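Local coordinates for protein putative tagatose-6-phosphate ketose/aldose isomerase (Escherichia coli, PDB 3C3J) that is of unconfirmed function but belongs to the SIS-domain proteins, with two such domains in a chain that pairs with a second copy of itself, at residues A238-A243 / A256-P261. Numbering follows the deposited sequence.
Sequences AARESA and AFYDSP
Arg240 lays its aliphatic chain along one face of the Tyr258 ring. CG sits over the middle of the ring, 3.6 Å from the centroid and 8° off the ring normal, a CH-pi contact. CB lies near Tyr258 CG, and CD near CE1 and CZ, so the chain follows the ring from root to tip. Arg240 CG is anti to the backbone N (chi1 -168°), and the extended chain beyond it runs the same way as the tyrosine. The guanidinium reaches the phenol end, its plane 20° from that of the ring. Arg240 NE is 3.2 Å from Tyr258 OH, but the hydroxyl lies over a guanidinium face and the angle is too poor for a hydrogen bond.

Alanines carry the other contacts. Ala239 CB meets Tyr258 CB at 4.1 Å. Ala243 CB packs on Ala256 CB at 3.8 Å, and Ala256 CB also touches the carbonyl O of Ala243 at 3.2 Å. These short side chains are consistent with the close 7.2 Å approach of the axes of the two short segments, which run nearly antiparallel.

The contact belongs to the second SIS domain. It joins the helix to the second strand of the beta-alpha-beta unit of strand 226-231, helix 235-249 and strand 255-259, the last an outermost strand of its parallel sheet within the chain. A salt bridge to Asp69 holds the Arg240 tip. Tyr258 also packs on Tyr258 of the second subunit. Without a hydrogen bond between the segments, the contact rests mainly on CH-pi and van der Waals packing, while the charge of Arg240 is paired with Asp69.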
ATOM      1  N   ALA A 238      -3.276  -9.205   4.404  1.00 13.38           N
ATOM      2  CA  ALA A 238      -4.432  -9.880   4.999  1.00 13.23           C
ATOM      3  C   ALA A 238      -5.353  -8.878   5.699  1.00 13.23           C
ATOM      4  O   ALA A 238      -6.605  -8.949   5.569  1.00 13.57           O
ATOM      5  CB  ALA A 238      -3.966 -10.973   5.976  1.00 13.18           C
ATOM      6  N   ALA A 239      -4.745  -7.939   6.421  1.00 13.15           N
ATOM      7  CA  ALA A 239      -5.502  -6.834   7.040  1.00 13.20           C
ATOM      8  C   ALA A 239      -6.245  -6.005   6.007  1.00 12.47           C
ATOM      9  O   ALA A 239      -7.396  -5.646   6.224  1.00 13.10           O
ATOM     10  CB  ALA A 239      -4.595  -5.959   7.910  1.00 12.91           C
ATOM     11  N   ARG A 240      -5.602  -5.746   4.867  1.00 12.28           N
ATOM     12  CA  ARG A 240      -6.205  -4.974   3.783  1.00 13.42           C
ATOM     13  C   ARG A 240      -7.400  -5.682   3.170  1.00 12.63           C
ATOM     14  O   ARG A 240      -8.465  -5.058   2.966  1.00 12.91           O
ATOM     15  CB  ARG A 240      -5.160  -4.681   2.715  1.00 12.80           C
ATOM     16  CG  ARG A 240      -5.598  -3.658   1.691  1.00 14.64           C
ATOM     17  CD  ARG A 240      -4.365  -3.335   0.796  1.00 17.42           C
ATOM     18  NE  ARG A 240      -4.618  -2.232  -0.109  1.00 21.29           N
ATOM     19  CZ  ARG A 240      -3.699  -1.766  -0.961  1.00 23.99           C
ATOM     20  NH1 ARG A 240      -2.491  -2.325  -1.048  1.00 28.50           N
ATOM     21  NH2 ARG A 240      -4.000  -0.770  -1.758  1.00 28.13           N
ATOM     22  N   GLU A 241      -7.251  -6.973   2.901  1.00 12.87           N
ATOM     23  CA  GLU A 241      -8.378  -7.793   2.427  1.00 13.36           C
ATOM     24  C   GLU A 241      -9.535  -7.834   3.439  1.00 13.56           C
ATOM     25  O   GLU A 241     -10.717  -7.773   3.057  1.00 13.32           O
ATOM     26  CB  GLU A 241      -7.874  -9.216   2.148  1.00 14.14           C
ATOM     27  CG  GLU A 241      -8.927 -10.281   1.805  1.00 14.10           C
ATOM     28  CD  GLU A 241      -9.962  -9.858   0.758  1.00 18.61           C
ATOM     29  OE1 GLU A 241      -9.745  -8.859   0.016  1.00 23.22           O
ATOM     30  OE2 GLU A 241     -10.993 -10.567   0.667  1.00 20.58           O
ATOM     31  N   SER A 242      -9.184  -7.996   4.717  1.00 12.52           N
ATOM     32  CA  SER A 242     -10.146  -8.010   5.805  1.00 13.08           C
ATOM     33  C   SER A 242     -10.923  -6.706   5.865  1.00 12.88           C
ATOM     34  O   SER A 242     -12.147  -6.714   5.997  1.00 13.83           O
ATOM     35  CB  SER A 242      -9.443  -8.283   7.129  1.00 12.73           C
ATOM     36  OG  SER A 242      -8.852  -9.562   7.141  1.00 13.57           O
ATOM     37  N   ALA A 243     -10.218  -5.590   5.750  1.00 13.02           N
ATOM     38  CA  ALA A 243     -10.865  -4.280   5.760  1.00 13.77           C
ATOM     39  C   ALA A 243     -11.798  -4.153   4.548  1.00 14.13           C
ATOM     40  O   ALA A 243     -12.920  -3.713   4.692  1.00 12.82           O
ATOM     41  CB  ALA A 243      -9.822  -3.162   5.805  1.00 13.45           C
ATOM     42  N   ALA A 256     -13.686   1.063   7.206  1.00 16.73           N
ATOM     43  CA  ALA A 256     -12.629   0.079   7.480  1.00 15.72           C
ATOM     44  C   ALA A 256     -11.251   0.567   7.025  1.00 14.58           C
ATOM     45  O   ALA A 256     -11.107   1.192   5.972  1.00 14.03           O
ATOM     46  CB  ALA A 256     -12.974  -1.297   6.863  1.00 16.12           C
ATOM     47  N   PHE A 257     -10.253   0.270   7.852  1.00 13.77           N
ATOM     48  CA  PHE A 257      -8.872   0.738   7.687  1.00 13.66           C
ATOM     49  C   PHE A 257      -7.939  -0.434   7.902  1.00 12.93           C
ATOM     50  O   PHE A 257      -8.294  -1.423   8.539  1.00 12.21           O
ATOM     51  CB  PHE A 257      -8.544   1.833   8.703  1.00 13.58           C
ATOM     52  CG  PHE A 257      -9.521   2.948   8.720  1.00 14.18           C
ATOM     53  CD1 PHE A 257      -9.354   4.058   7.908  1.00 15.96           C
ATOM     54  CD2 PHE A 257     -10.643   2.888   9.543  1.00 15.29           C
ATOM     55  CE1 PHE A 257     -10.285   5.094   7.908  1.00 16.63           C
ATOM     56  CE2 PHE A 257     -11.584   3.922   9.547  1.00 16.48           C
ATOM     57  CZ  PHE A 257     -11.398   5.018   8.735  1.00 15.66           C
ATOM     58  N   TYR A 258      -6.737  -0.326   7.364  1.00 13.52           N
ATOM     59  CA  TYR A 258      -5.685  -1.326   7.600  1.00 13.20           C
ATOM     60  C   TYR A 258      -4.344  -0.642   7.784  1.00 13.29           C
ATOM     61  O   TYR A 258      -4.122   0.464   7.285  1.00 13.32           O
ATOM     62  CB  TYR A 258      -5.576  -2.294   6.415  1.00 13.75           C
ATOM     63  CG  TYR A 258      -5.281  -1.588   5.121  1.00 13.21           C
ATOM     64  CD1 TYR A 258      -3.970  -1.465   4.641  1.00 14.28           C
ATOM     65  CD2 TYR A 258      -6.303  -1.004   4.384  1.00 14.52           C
ATOM     66  CE1 TYR A 258      -3.701  -0.781   3.451  1.00 15.15           C
ATOM     67  CE2 TYR A 258      -6.032  -0.302   3.192  1.00 15.59           C
ATOM     68  CZ  TYR A 258      -4.732  -0.208   2.734  1.00 14.74           C
ATOM     69  OH  TYR A 258      -4.460   0.472   1.551  1.00 15.01           O
ATOM     70  N   ASP A 259      -3.427  -1.339   8.421  1.00 13.91           N
ATOM     71  CA  ASP A 259      -2.043  -0.884   8.546  1.00 14.31           C
ATOM     72  C   ASP A 259      -1.206  -1.985   9.148  1.00 14.37           C
ATOM     73  O   ASP A 259      -1.710  -3.068   9.447  1.00 14.19           O
ATOM     74  CB  ASP A 259      -1.933   0.370   9.424  1.00 15.07           C
ATOM     75  CG  ASP A 259      -0.866   1.374   8.928  1.00 17.42           C
ATOM     76  OD1 ASP A 259       0.260   0.995   8.519  1.00 18.80           O
ATOM     77  OD2 ASP A 259      -1.156   2.583   8.998  1.00 24.10           O
ATOM     78  N   SER A 260       0.082  -1.714   9.303  1.00 12.99           N
ATOM     79  CA  SER A 260       0.938  -2.567  10.101  1.00 14.19           C
ATOM     80  C   SER A 260       0.932  -2.004  11.525  1.00 14.24           C
ATOM     81  O   SER A 260       0.686  -0.824  11.713  1.00 13.72           O
ATOM     82  CB  SER A 260       2.359  -2.584   9.573  1.00 13.31           C
ATOM     83  OG  SER A 260       2.935  -1.319   9.706  1.00 13.33           O
ATOM     84  N   PRO A 261       1.135  -2.862  12.528  1.00 14.81           N
ATOM     85  CA  PRO A 261       1.255  -2.371  13.903  1.00 15.18           C
ATOM     86  C   PRO A 261       2.258  -1.222  14.093  1.00 15.16           C
ATOM     87  O   PRO A 261       1.913  -0.228  14.742  1.00 15.76           O
ATOM     88  CB  PRO A 261       1.663  -3.633  14.682  1.00 15.31           C
ATOM     89  CG  PRO A 261       1.008  -4.731  13.927  1.00 15.94           C
ATOM     90  CD  PRO A 261       1.117  -4.329  12.467  1.00 14.49           C
TER